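Local coordinates for peptidase family U32 (Geobacillus thermoleovorans, PDB 4HE6), which is of unknown function but forms the C-terminal domain of a putative U32-family peptidase, at residues I21-R27 and P67-F73; F30-V36 and T47-I53; P41-F46 and R77-N83. Where two conformers were deposited one is given. Residue numbers count along the deposited sequence, not the author numbering.

Contact 1 (I21-R27 and P67-F73); sequences IATVQQR and PLQIVKF
This is an antiparallel strand pair from the single, twisted sheet of an all-beta domain, probably a small barrel of the alanine racemase C-terminal type. The axes of strands 21-26 and 70-73 come within 4.6 Å, with 147° between their N-to-C directions. A22 faces F73 and V24 faces V71 as hydrogen-bonded pairs; T23-K72 and Q25-I70 are the alternating non-hydrogen-bonded pairs. The rungs are A22 N to F73 O (2.9 Å), F73 N to A22 O (3.1 Å), V24 N to V71 O and V71 N to V24 O (both 2.8 Å).

The buried face carries A22, V24, V71 and F73. V24 is t and V71 is m, with V24 CB 4.4 Å from V71 CG2. F73 takes p (chi2 -85°), which turns its ring toward the neighbouring strand, bringing CE1 to 3.8 Å from V24 CG2. On the other face sit T23, Q25, I70 and K72. T23 and I70 are both m, and T23 CG2 lies 3.4 Å from I70 CG2; K72, m then extended, brings CE to 3.5 Å from T23 OG1.

Beyond the Q25-I70 pair, toward L68, the pairing slips. Q26 N bonds Q69 O (2.9 Å), but Q26 O receives L68 N (2.9 Å), with L68 left-handed (phi 73°, psi 6°). Q26 (chi1 t, chi2 -93°) puts OE1 3.1 Å from P67 CA, while its NE2 bonds A64 O. L68 (m, t) sets CD2 3.6 Å from CD of Q25 (t, t) and 3.4 Å from CD of R27 (chi1 -142°, chi2 p, chi3 t), over one face of the R27 guanidinium.

Contact 2 (F30-V36 and T47-I53); sequences FRPGDEV and TQVIEKI
The open end of the beta hairpin formed by strands 35-39 and 46-49 is built here, and its pairing runs on into a type II turn, R31 to D34. I50, V36 and P32 give up much of their surface to the contact, I50 the most.

V36 and Q48 form a hydrogen-bonded antiparallel pair, V36 N to Q48 O at 2.9 Å and Q48 N to V36 O at 3.0 Å. E35 and V49 follow as the non-hydrogen-bonded pair, their CA atoms 4.5 Å apart. I50 then carries the ladder into the turn: I50 N donates to D34 O (3.0 Å) and I50 O accepts from G33 N (2.8 Å). G33, at phi 94° and psi -17°, has backbone angles where a CB would jam against the preceding carbonyl; D34 N closes the turn on R31 O (3.0 Å).

The CA-to-CB bond of I50 points toward segment 30-36, and its buried side chain (chi1 m, chi2 -87°) sets CD1 3.8 Å from V36 CG2 and 4.3 Å from F30 CD1, with F73 next to it. V36, m, also sets CG2 3.9 Å from Q48 CG. P32, in the turn, packs beside I50 to I53: its CA is 3.3 Å from I50 O, its CB 3.7 Å from E51 O, and its CD 3.7 Å from I53 CD1, which also meets F30 CE1 at 3.8 Å. At the outer edge, water 1 bridges E35 OE1 (3.1 Å) and T47 OG1 (2.8 Å).

Contact 3 (P41-F46 and R77-N83); sequences PEIENF and RPLFPYN
A hairpin loop, 41-45 with F46 opening strand 46-49, lies against the irregular segment 77-83. The backbones stay well apart, the nearest CA atoms, I43 and L79, being 7.2 Å from one another, so side chains fill the gap. The chain swings round at E42, which has positive phi (85°), and the CA-to-CB bond of I43 then points toward the other loop.

I43 is the central bump. With chi1 p and chi2 t, it sets CG2 into a hollow lined by N83 OD1 (3.6 Å), F80 CD1 (3.9 Å) and P78 O (4.0 Å), and brings CD1 to 3.9 Å from L79 CD2. The F80 ring stands beside it edge-on, with CE1 3.6 Å from E42 O. F46, chi1 p, fills the hollow between the aliphatic part of R77, over one ring face in a CH-pi contact (CB 3.9 Å from the centroid), and L79 CD2, at the ring edge 3.7 Å from CE2. F38 also meets this ring.

Extended over F46, R77 ends in a salt bridge, NH1 to E44 OE1 at 3.0 Å. Water 2 links E44 O to R77 NH1, and water 3 links E44 OE1 to R77 NH2. At the far end N83 ND2 donates to P41 O (3.2 Å), while N83 OD1 receives F80 N (2.9 Å) across the type II turn F80 to N83. The arrangement is that of two interstrand connections packed together at one end of a small beta domain.

Overall arrangement
All three contacts belong to one antiparallel sheet and its connections. Contacts 1 and 2, centres about 12 Å apart, share a hydrophobic interior: F73 CE2 lies 3.4 Å from I50 CD1, V71 CG2 3.7 Å from F30 CZ, and V71 CB 3.6 Å from I53 CG2. Contact 3 sits across the chain's centre from contact 1, about 15 Å between centres, yet L79 CD1 reaches A22 CB at 4.1 Å. Contacts 2 and 3, about 16 Å apart between centres, are joined through F46 and T47 in the same hairpin strand. The function of this domain is not established, so none of the contacts can be tied to an active site; an acetate ion, probably from the crystallisation liquor, lies about 5 Å from the R31 side chain.

Contact 1 (I21-R27 and P67-F73)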
loop_
_atom_site.group_PDB
_atom_site.type_symbol
_atom_site.label_atom_id
_atom_site.label_comp_id
_atom_site.label_asym_id
_atom_site.label_seq_id
_atom_site.Cartn_x
_atom_site.Cartn_y
_atom_site.Cartn_z
ATOM N N ILE A 21 8.904 -6.300 -1.376
ATOM C CA ILE A 21 7.659 -6.171 -2.122
ATOM C C ILE A 21 6.481 -6.434 -1.214
ATOM O O ILE A 21 6.355 -7.503 -0.587
ATOM C CB ILE A 21 7.633 -7.033 -3.391
ATOM C CG1 ILE A 21 8.710 -6.512 -4.350
ATOM C CG2 ILE A 21 6.226 -7.047 -3.970
ATOM C CD1 ILE A 21 9.039 -7.562 -5.380
ATOM N N ALA A 22 5.601 -5.425 -1.135
ATOM C CA ALA A 22 4.361 -5.525 -0.411
ATOM C C ALA A 22 3.192 -5.894 -1.332
ATOM O O ALA A 22 3.198 -5.476 -2.508
ATOM C CB ALA A 22 4.019 -4.216 0.283
ATOM N N THR A 23 2.246 -6.629 -0.784
ATOM C CA THR A 23 0.996 -6.945 -1.416
ATOM C C THR A 23 -0.092 -6.174 -0.701
ATOM O O THR A 23 -0.236 -6.298 0.554
ATOM C CB THR A 23 0.714 -8.459 -1.349
ATOM O OG1 THR A 23 1.787 -9.139 -1.988
ATOM C CG2 THR A 23 -0.602 -8.800 -2.032
ATOM N N VAL A 24 -0.824 -5.327 -1.409
ATOM C CA VAL A 24 -1.764 -4.391 -0.815
ATOM C C VAL A 24 -3.127 -4.500 -1.499
ATOM O O VAL A 24 -3.221 -4.505 -2.712
ATOM C CB VAL A 24 -1.183 -2.957 -0.940
ATOM C CG1 VAL A 24 -2.228 -1.939 -0.491
ATOM C CG2 VAL A 24 0.119 -2.860 -0.185
ATOM N N GLN A 25 -4.164 -4.560 -0.668
ATOM C CA GLN A 25 -5.538 -4.521 -1.157
ATOM C C GLN A 25 -5.959 -3.063 -1.202
ATOM O O GLN A 25 -6.018 -2.377 -0.188
ATOM C CB GLN A 25 -6.418 -5.344 -0.250
ATOM C CG GLN A 25 -7.896 -5.413 -0.665
ATOM C CD GLN A 25 -8.707 -6.197 0.344
ATOM O OE1 GLN A 25 -8.747 -5.770 1.514
ATOM N NE2 GLN A 25 -9.343 -7.324 0.010
ATOM N N GLN A 26 -6.228 -2.575 -2.398
ATOM C CA GLN A 26 -6.619 -1.176 -2.581
ATOM C C GLN A 26 -7.958 -0.909 -1.924
ATOM O O GLN A 26 -8.866 -1.735 -1.983
ATOM C CB GLN A 26 -6.682 -0.871 -4.070
ATOM C CG GLN A 26 -6.862 0.607 -4.448
ATOM C CD GLN A 26 -8.288 1.019 -4.651
ATOM O OE1 GLN A 26 -9.209 0.545 -4.004
ATOM N NE2 GLN A 26 -8.492 1.964 -5.581
ATOM N N ARG A 27 -8.058 0.258 -1.315
ATOM C CA ARG A 27 -9.351 0.760 -0.882
ATOM C C ARG A 27 -9.731 2.078 -1.537
ATOM O O ARG A 27 -10.918 2.315 -1.698
ATOM C CB ARG A 27 -9.389 0.800 0.667
ATOM C CG ARG A 27 -10.738 0.414 1.248
ATOM C CD ARG A 27 -11.221 -0.969 0.861
ATOM N NE ARG A 27 -12.266 -1.514 1.688
ATOM C CZ ARG A 27 -12.202 -2.336 2.723
ATOM N NH1 ARG A 27 -11.041 -2.837 3.162
ATOM N NH2 ARG A 27 -13.298 -2.714 3.330
ATOM N N PRO A 67 -11.496 -0.437 -6.649
ATOM C CA PRO A 67 -11.657 -0.823 -5.228
ATOM C C PRO A 67 -11.453 -2.333 -5.025
ATOM O O PRO A 67 -12.015 -3.175 -5.693
ATOM C CB PRO A 67 -13.070 -0.366 -4.900
ATOM C CG PRO A 67 -13.210 0.841 -5.765
ATOM C CD PRO A 67 -12.598 0.438 -7.088
ATOM N N LEU A 68 -10.618 -2.636 -4.043
ATOM C CA LEU A 68 -10.352 -3.969 -3.500
ATOM C C LEU A 68 -9.520 -4.871 -4.405
ATOM O O LEU A 68 -9.323 -6.033 -4.085
ATOM C CB LEU A 68 -11.660 -4.631 -3.021
ATOM C CG LEU A 68 -12.305 -3.921 -1.849
ATOM C CD1 LEU A 68 -13.729 -4.401 -1.565
ATOM C CD2 LEU A 68 -11.475 -4.082 -0.592
ATOM N N GLN A 69 -9.019 -4.296 -5.532
ATOM C CA GLN A 69 -8.040 -5.057 -6.294
ATOM C C GLN A 69 -6.734 -5.174 -5.500
ATOM O O GLN A 69 -6.388 -4.294 -4.719
ATOM C CB GLN A 69 -7.901 -4.435 -7.682
ATOM C CG GLN A 69 -9.226 -4.774 -8.525
ATOM C CD GLN A 69 -9.138 -4.568 -9.993
ATOM O OE1 GLN A 69 -8.098 -4.010 -10.496
ATOM N NE2 GLN A 69 -10.150 -4.866 -10.799
ATOM N N ILE A 70 -6.037 -6.262 -5.715
ATOM C CA ILE A 70 -4.762 -6.551 -5.056
ATOM C C ILE A 70 -3.620 -6.064 -5.945
ATOM O O ILE A 70 -3.576 -6.379 -7.149
ATOM C CB ILE A 70 -4.631 -8.037 -4.737
ATOM C CG1 ILE A 70 -5.737 -8.525 -3.800
ATOM C CG2 ILE A 70 -3.258 -8.290 -4.144
ATOM C CD1 ILE A 70 -5.848 -10.018 -3.665
ATOM N N VAL A 71 -2.723 -5.268 -5.397
ATOM C CA VAL A 71 -1.604 -4.734 -6.160
ATOM C C VAL A 71 -0.300 -4.991 -5.343
ATOM O O VAL A 71 -0.347 -5.311 -4.146
ATOM C CB VAL A 71 -1.768 -3.261 -6.516
ATOM C CG1 VAL A 71 -3.055 -3.075 -7.303
ATOM C CG2 VAL A 71 -1.730 -2.378 -5.289
ATOM N N LYS A 72 0.815 -4.833 -6.018
ATOM C CA LYS A 72 2.139 -5.027 -5.442
ATOM C C LYS A 72 3.040 -3.858 -5.788
ATOM O O LYS A 72 2.940 -3.275 -6.869
ATOM C CB LYS A 72 2.723 -6.324 -5.964
ATOM C CG LYS A 72 1.924 -7.552 -5.555
ATOM C CD LYS A 72 2.510 -8.848 -6.055
ATOM C CE LYS A 72 1.859 -10.062 -5.392
ATOM N NZ LYS A 72 2.887 -11.139 -5.232
ATOM N N PHE A 73 3.949 -3.545 -4.879
ATOM C CA PHE A 73 4.941 -2.526 -5.086
ATOM C C PHE A 73 6.011 -2.632 -4.004
ATOM O O PHE A 73 5.777 -3.214 -2.928
ATOM C CB PHE A 73 4.354 -1.110 -5.135
ATOM C CG PHE A 73 3.444 -0.724 -4.026
ATOM C CD1 PHE A 73 2.090 -1.014 -4.040
ATOM C CD2 PHE A 73 3.974 -0.030 -2.920
ATOM C CE1 PHE A 73 1.272 -0.636 -3.011
ATOM C CE2 PHE A 73 3.136 0.343 -1.903
ATOM C CZ PHE A 73 1.778 0.061 -1.951
#

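Contact 2 (F30-V36 and T47-I53)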
loop_
_atom_site.group_PDB
_atom_site.type_symbol
_atom_site.label_atom_id
_atom_site.label_comp_id
_atom_site.label_asym_id
_atom_site.label_seq_id
_atom_site.Cartn_x
_atom_site.Cartn_y
_atom_site.Cartn_z
ATOM N N PHE A 30 -4.710 5.277 -5.669
ATOM C CA PHE A 30 -3.374 5.761 -5.504
ATOM C C PHE A 30 -2.575 5.368 -6.765
ATOM O O PHE A 30 -2.989 4.487 -7.528
ATOM C CB PHE A 30 -2.686 5.231 -4.239
ATOM C CG PHE A 30 -2.565 3.737 -4.113
ATOM C CD1 PHE A 30 -1.418 3.100 -4.587
ATOM C CD2 PHE A 30 -3.535 2.987 -3.532
ATOM C CE1 PHE A 30 -1.261 1.738 -4.405
ATOM C CE2 PHE A 30 -3.410 1.627 -3.353
ATOM C CZ PHE A 30 -2.272 0.998 -3.822
ATOM N N ARG A 31 -1.459 6.072 -6.986
ATOM C CA ARG A 31 -0.734 5.861 -8.256
ATOM C C ARG A 31 0.723 6.170 -8.018
ATOM O O ARG A 31 1.127 6.819 -7.041
ATOM C CB ARG A 31 -1.307 6.757 -9.320
ATOM C CG ARG A 31 -1.010 8.228 -9.145
ATOM C CD ARG A 31 -1.614 9.095 -10.247
ATOM N NE ARG A 31 -1.301 10.496 -9.955
ATOM C CZ ARG A 31 -2.035 11.530 -10.302
ATOM N NH1 ARG A 31 -3.182 11.405 -10.978
ATOM N NH2 ARG A 31 -1.646 12.772 -9.976
ATOM N N PRO A 32 1.557 5.729 -8.964
ATOM C CA PRO A 32 3.003 6.068 -8.873
ATOM C C PRO A 32 3.217 7.566 -8.781
ATOM O O PRO A 32 2.563 8.360 -9.466
ATOM C CB PRO A 32 3.608 5.406 -10.124
ATOM C CG PRO A 32 2.685 4.274 -10.403
ATOM C CD PRO A 32 1.286 4.848 -10.106
ATOM N N GLY A 33 4.157 7.940 -7.921
ATOM C CA GLY A 33 4.451 9.310 -7.618
ATOM C C GLY A 33 3.743 9.847 -6.415
ATOM O O GLY A 33 4.145 10.893 -5.879
ATOM N N ASP A 34 2.686 9.165 -5.957
ATOM C CA ASP A 34 1.984 9.602 -4.774
ATOM C C ASP A 34 2.841 9.327 -3.539
ATOM O O ASP A 34 3.585 8.344 -3.469
ATOM C CB ASP A 34 0.659 8.849 -4.614
ATOM C CG ASP A 34 -0.454 9.227 -5.528
ATOM O OD1 ASP A 34 -0.299 10.262 -6.217
ATOM O OD2 ASP A 34 -1.482 8.520 -5.538
ATOM N N GLU A 35 2.639 10.182 -2.532
ATOM C CA GLU A 35 3.188 9.927 -1.215
ATOM C C GLU A 35 2.149 9.225 -0.345
ATOM O O GLU A 35 0.983 9.662 -0.280
ATOM C CB GLU A 35 3.596 11.214 -0.525
ATOM C CG GLU A 35 4.590 10.995 0.600
ATOM C CD GLU A 35 5.971 10.656 0.144
ATOM O OE1 GLU A 35 6.796 10.296 1.032
ATOM O OE2 GLU A 35 6.245 10.730 -1.066
ATOM N N VAL A 36 2.594 8.186 0.356
ATOM C CA VAL A 36 1.760 7.415 1.248
ATOM C C VAL A 36 2.419 7.293 2.597
ATOM O O VAL A 36 3.615 7.455 2.745
ATOM C CB VAL A 36 1.403 6.019 0.658
ATOM C CG1 VAL A 36 0.664 6.166 -0.652
ATOM C CG2 VAL A 36 2.644 5.187 0.504
ATOM N N THR A 47 6.629 7.231 5.805
ATOM C CA THR A 47 6.150 7.685 4.513
ATOM C C THR A 47 7.082 7.252 3.400
ATOM O O THR A 47 8.280 7.036 3.638
ATOM C CB THR A 47 5.980 9.222 4.457
ATOM O OG1 THR A 47 7.241 9.828 4.762
ATOM C CG2 THR A 47 4.931 9.679 5.437
ATOM N N GLN A 48 6.545 7.152 2.211
ATOM C CA GLN A 48 7.355 6.875 1.024
ATOM C C GLN A 48 6.586 7.322 -0.206
ATOM O O GLN A 48 5.365 7.514 -0.200
ATOM C CB GLN A 48 7.700 5.398 0.883
ATOM C CG GLN A 48 6.515 4.529 0.525
ATOM C CD GLN A 48 6.953 3.134 0.186
ATOM O OE1 GLN A 48 7.317 2.375 1.072
ATOM N NE2 GLN A 48 6.886 2.800 -1.102
ATOM N N VAL A 49 7.344 7.401 -1.314
ATOM C CA VAL A 49 6.748 7.531 -2.644
ATOM C C VAL A 49 6.464 6.154 -3.170
ATOM O O VAL A 49 7.209 5.187 -2.964
ATOM C CB VAL A 49 7.680 8.327 -3.609
ATOM C CG1 VAL A 49 9.000 7.617 -3.890
ATOM C CG2 VAL A 49 6.926 8.646 -4.883
ATOM N N ILE A 50 5.366 6.007 -3.887
ATOM C CA ILE A 50 5.052 4.809 -4.653
ATOM C C ILE A 50 5.760 4.884 -5.980
ATOM O O ILE A 50 5.533 5.812 -6.762
ATOM C CB ILE A 50 3.540 4.668 -4.896
ATOM C CG1 ILE A 50 2.699 4.753 -3.589
ATOM C CG2 ILE A 50 3.282 3.447 -5.782
ATOM C CD1 ILE A 50 2.541 3.482 -2.918
ATOM N N GLU A 51 6.685 3.974 -6.262
ATOM C CA GLU A 51 7.510 4.077 -7.449
ATOM C C GLU A 51 6.848 3.574 -8.710
ATOM O O GLU A 51 7.082 4.081 -9.799
ATOM C CB GLU A 51 8.802 3.276 -7.316
ATOM C CG GLU A 51 9.858 4.078 -6.590
ATOM C CD GLU A 51 11.246 3.490 -6.702
ATOM O OE1 GLU A 51 11.514 2.675 -5.798
ATOM O OE2 GLU A 51 12.035 3.850 -7.615
ATOM N N LYS A 52 6.122 2.505 -8.579
ATOM C CA LYS A 52 5.703 1.609 -9.670
ATOM C C LYS A 52 4.764 0.566 -9.048
ATOM O O LYS A 52 5.048 0.136 -7.937
ATOM C CB LYS A 52 6.911 0.893 -10.266
ATOM C CG LYS A 52 6.567 0.175 -11.545
ATOM C CD LYS A 52 7.834 -0.185 -12.360
ATOM C CE LYS A 52 8.647 -1.200 -11.632
ATOM N NZ LYS A 52 9.967 -1.425 -12.274
ATOM N N ILE A 53 3.702 0.183 -9.729
ATOM C CA ILE A 53 2.731 -0.756 -9.163
ATOM C C ILE A 53 2.437 -1.824 -10.198
ATOM O O ILE A 53 2.354 -1.555 -11.411
ATOM C CB ILE A 53 1.372 -0.037 -8.835
ATOM C CG1 ILE A 53 1.566 1.143 -7.922
ATOM C CG2 ILE A 53 0.310 -1.027 -8.399
ATOM C CD1 ILE A 53 0.321 2.089 -7.886
HETATM O O HOH W 1 9.321 9.994 2.886
#

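Contact 3 (P41-F46 and R77-N83)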
loop_
_atom_site.group_PDB
_atom_site.type_symbol
_atom_site.label_atom_id
_atom_site.label_comp_id
_atom_site.label_asym_id
_atom_site.label_seq_id
_atom_site.Cartn_x
_atom_site.Cartn_y
_atom_site.Cartn_z
ATOM N N PRO A 41 -0.097 -0.691 14.591
ATOM C CA PRO A 41 0.719 -1.129 15.670
ATOM C C PRO A 41 1.850 -2.036 15.074
ATOM O O PRO A 41 1.668 -2.690 14.039
ATOM C CB PRO A 41 -0.215 -1.885 16.611
ATOM C CG PRO A 41 -1.394 -2.184 15.783
ATOM C CD PRO A 41 -1.465 -1.182 14.674
ATOM N N GLU A 42 2.886 -2.005 15.834
ATOM C CA GLU A 42 4.048 -2.894 15.658
ATOM C C GLU A 42 5.041 -2.339 14.643
ATOM O O GLU A 42 6.098 -2.924 14.507
ATOM C CB GLU A 42 3.745 -4.383 15.342
ATOM C CG GLU A 42 2.676 -5.005 16.244
ATOM C CD GLU A 42 2.532 -6.487 16.153
ATOM O OE1 GLU A 42 3.542 -7.173 16.472
ATOM O OE2 GLU A 42 1.464 -7.036 15.816
ATOM N N ILE A 43 4.705 -1.226 13.973
ATOM C CA ILE A 43 5.666 -0.480 13.180
ATOM C C ILE A 43 5.713 0.980 13.618
ATOM O O ILE A 43 4.673 1.549 14.011
ATOM C CB ILE A 43 5.424 -0.529 11.647
ATOM C CG1 ILE A 43 4.082 0.112 11.222
ATOM C CG2 ILE A 43 5.553 -1.933 11.105
ATOM C CD1 ILE A 43 3.970 0.281 9.725
ATOM N N GLU A 44 6.891 1.595 13.494
ATOM C CA GLU A 44 6.931 3.043 13.431
ATOM C C GLU A 44 6.307 3.465 12.101
ATOM O O GLU A 44 6.724 2.960 11.049
ATOM C CB GLU A 44 8.351 3.598 13.585
ATOM C CG GLU A 44 8.369 5.133 13.516
ATOM C CD GLU A 44 9.749 5.713 13.571
ATOM O OE1 GLU A 44 10.630 5.209 12.871
ATOM O OE2 GLU A 44 9.900 6.713 14.324
ATOM N N ASN A 45 5.356 4.358 12.122
ATOM C CA ASN A 45 4.763 4.825 10.874
ATOM C C ASN A 45 5.813 5.483 10.023
ATOM O O ASN A 45 6.738 6.139 10.533
ATOM C CB ASN A 45 3.666 5.843 11.197
ATOM C CG ASN A 45 2.527 5.322 12.016
ATOM O OD1 ASN A 45 2.432 4.120 12.328
ATOM N ND2 ASN A 45 1.644 6.214 12.408
ATOM N N PHE A 46 5.683 5.342 8.699
ATOM C CA PHE A 46 6.669 5.926 7.804
ATOM C C PHE A 46 6.014 6.278 6.479
ATOM O O PHE A 46 4.971 5.729 6.089
ATOM C CB PHE A 46 7.869 4.987 7.583
ATOM C CG PHE A 46 7.555 3.754 6.786
ATOM C CD1 PHE A 46 7.727 3.682 5.408
ATOM C CD2 PHE A 46 7.084 2.613 7.440
ATOM C CE1 PHE A 46 7.412 2.521 4.695
ATOM C CE2 PHE A 46 6.803 1.448 6.736
ATOM C CZ PHE A 46 6.989 1.391 5.392
ATOM N N ARG A 77 10.380 0.096 4.143
ATOM C CA ARG A 77 10.643 -0.577 5.431
ATOM C C ARG A 77 9.737 -1.782 5.520
ATOM O O ARG A 77 8.729 -1.830 4.799
ATOM C CB ARG A 77 10.338 0.320 6.615
ATOM C CG ARG A 77 11.031 1.671 6.629
ATOM C CD ARG A 77 10.743 2.371 7.922
ATOM N NE ARG A 77 11.266 3.697 8.030
ATOM C CZ ARG A 77 11.208 4.449 9.112
ATOM N NH1 ARG A 77 10.564 4.013 10.169
ATOM N NH2 ARG A 77 11.758 5.646 9.085
ATOM N N PRO A 78 10.063 -2.726 6.390
ATOM C CA PRO A 78 9.186 -3.882 6.588
ATOM C C PRO A 78 7.811 -3.494 7.053
ATOM O O PRO A 78 7.592 -2.484 7.758
ATOM C CB PRO A 78 9.922 -4.718 7.638
ATOM C CG PRO A 78 11.404 -4.366 7.423
ATOM C CD PRO A 78 11.341 -2.863 7.152
ATOM N N LEU A 79 6.844 -4.329 6.663
ATOM C CA LEU A 79 5.436 -4.246 6.995
ATOM C C LEU A 79 4.943 -5.589 7.486
ATOM O O LEU A 79 5.486 -6.628 7.099
ATOM C CB LEU A 79 4.606 -3.848 5.770
ATOM C CG LEU A 79 4.920 -2.450 5.263
ATOM C CD1 LEU A 79 4.230 -2.234 3.901
ATOM C CD2 LEU A 79 4.503 -1.359 6.229
ATOM N N PHE A 80 3.910 -5.534 8.319
ATOM C CA PHE A 80 3.220 -6.755 8.689
ATOM C C PHE A 80 1.865 -6.828 8.034
ATOM O O PHE A 80 1.266 -5.802 7.722
ATOM C CB PHE A 80 3.031 -6.797 10.192
ATOM C CG PHE A 80 4.275 -6.853 10.975
ATOM C CD1 PHE A 80 4.840 -5.745 11.556
ATOM C CD2 PHE A 80 4.915 -8.099 11.121
ATOM C CE1 PHE A 80 6.015 -5.799 12.269
ATOM C CE2 PHE A 80 6.090 -8.171 11.828
ATOM C CZ PHE A 80 6.638 -7.045 12.406
ATOM N N PRO A 81 1.336 -8.020 7.816
ATOM C CA PRO A 81 -0.038 -8.148 7.319
ATOM C C PRO A 81 -0.963 -7.351 8.216
ATOM O O PRO A 81 -0.912 -7.382 9.423
ATOM C CB PRO A 81 -0.276 -9.639 7.427
ATOM C CG PRO A 81 1.092 -10.262 7.240
ATOM C CD PRO A 81 1.980 -9.333 8.018
ATOM N N TYR A 82 -1.841 -6.590 7.536
ATOM C CA TYR A 82 -2.923 -5.815 8.130
ATOM C C TYR A 82 -2.494 -4.514 8.757
ATOM O O TYR A 82 -3.326 -3.796 9.310
ATOM C CB TYR A 82 -3.869 -6.683 9.020
ATOM C CG TYR A 82 -4.353 -7.813 8.136
ATOM C CD1 TYR A 82 -3.785 -9.044 8.143
ATOM C CD2 TYR A 82 -5.325 -7.583 7.162
ATOM C CE1 TYR A 82 -4.157 -10.089 7.304
ATOM C CE2 TYR A 82 -5.710 -8.582 6.315
ATOM C CZ TYR A 82 -5.139 -9.819 6.374
ATOM O OH TYR A 82 -5.510 -10.831 5.510
ATOM N N ASN A 83 -1.196 -4.124 8.573
ATOM C CA ASN A 83 -0.897 -2.719 8.605
ATOM C C ASN A 83 -1.690 -2.007 7.506
ATOM O O ASN A 83 -2.173 -2.620 6.587
ATOM C CB ASN A 83 0.607 -2.485 8.486
ATOM C CG ASN A 83 1.412 -2.879 9.751
ATOM O OD1 ASN A 83 2.544 -3.291 9.659
ATOM N ND2 ASN A 83 0.864 -2.821 10.964
HETATM O O HOH W 2 9.005 1.473 10.602
HETATM O O HOH W 3 12.471 6.744 11.848
#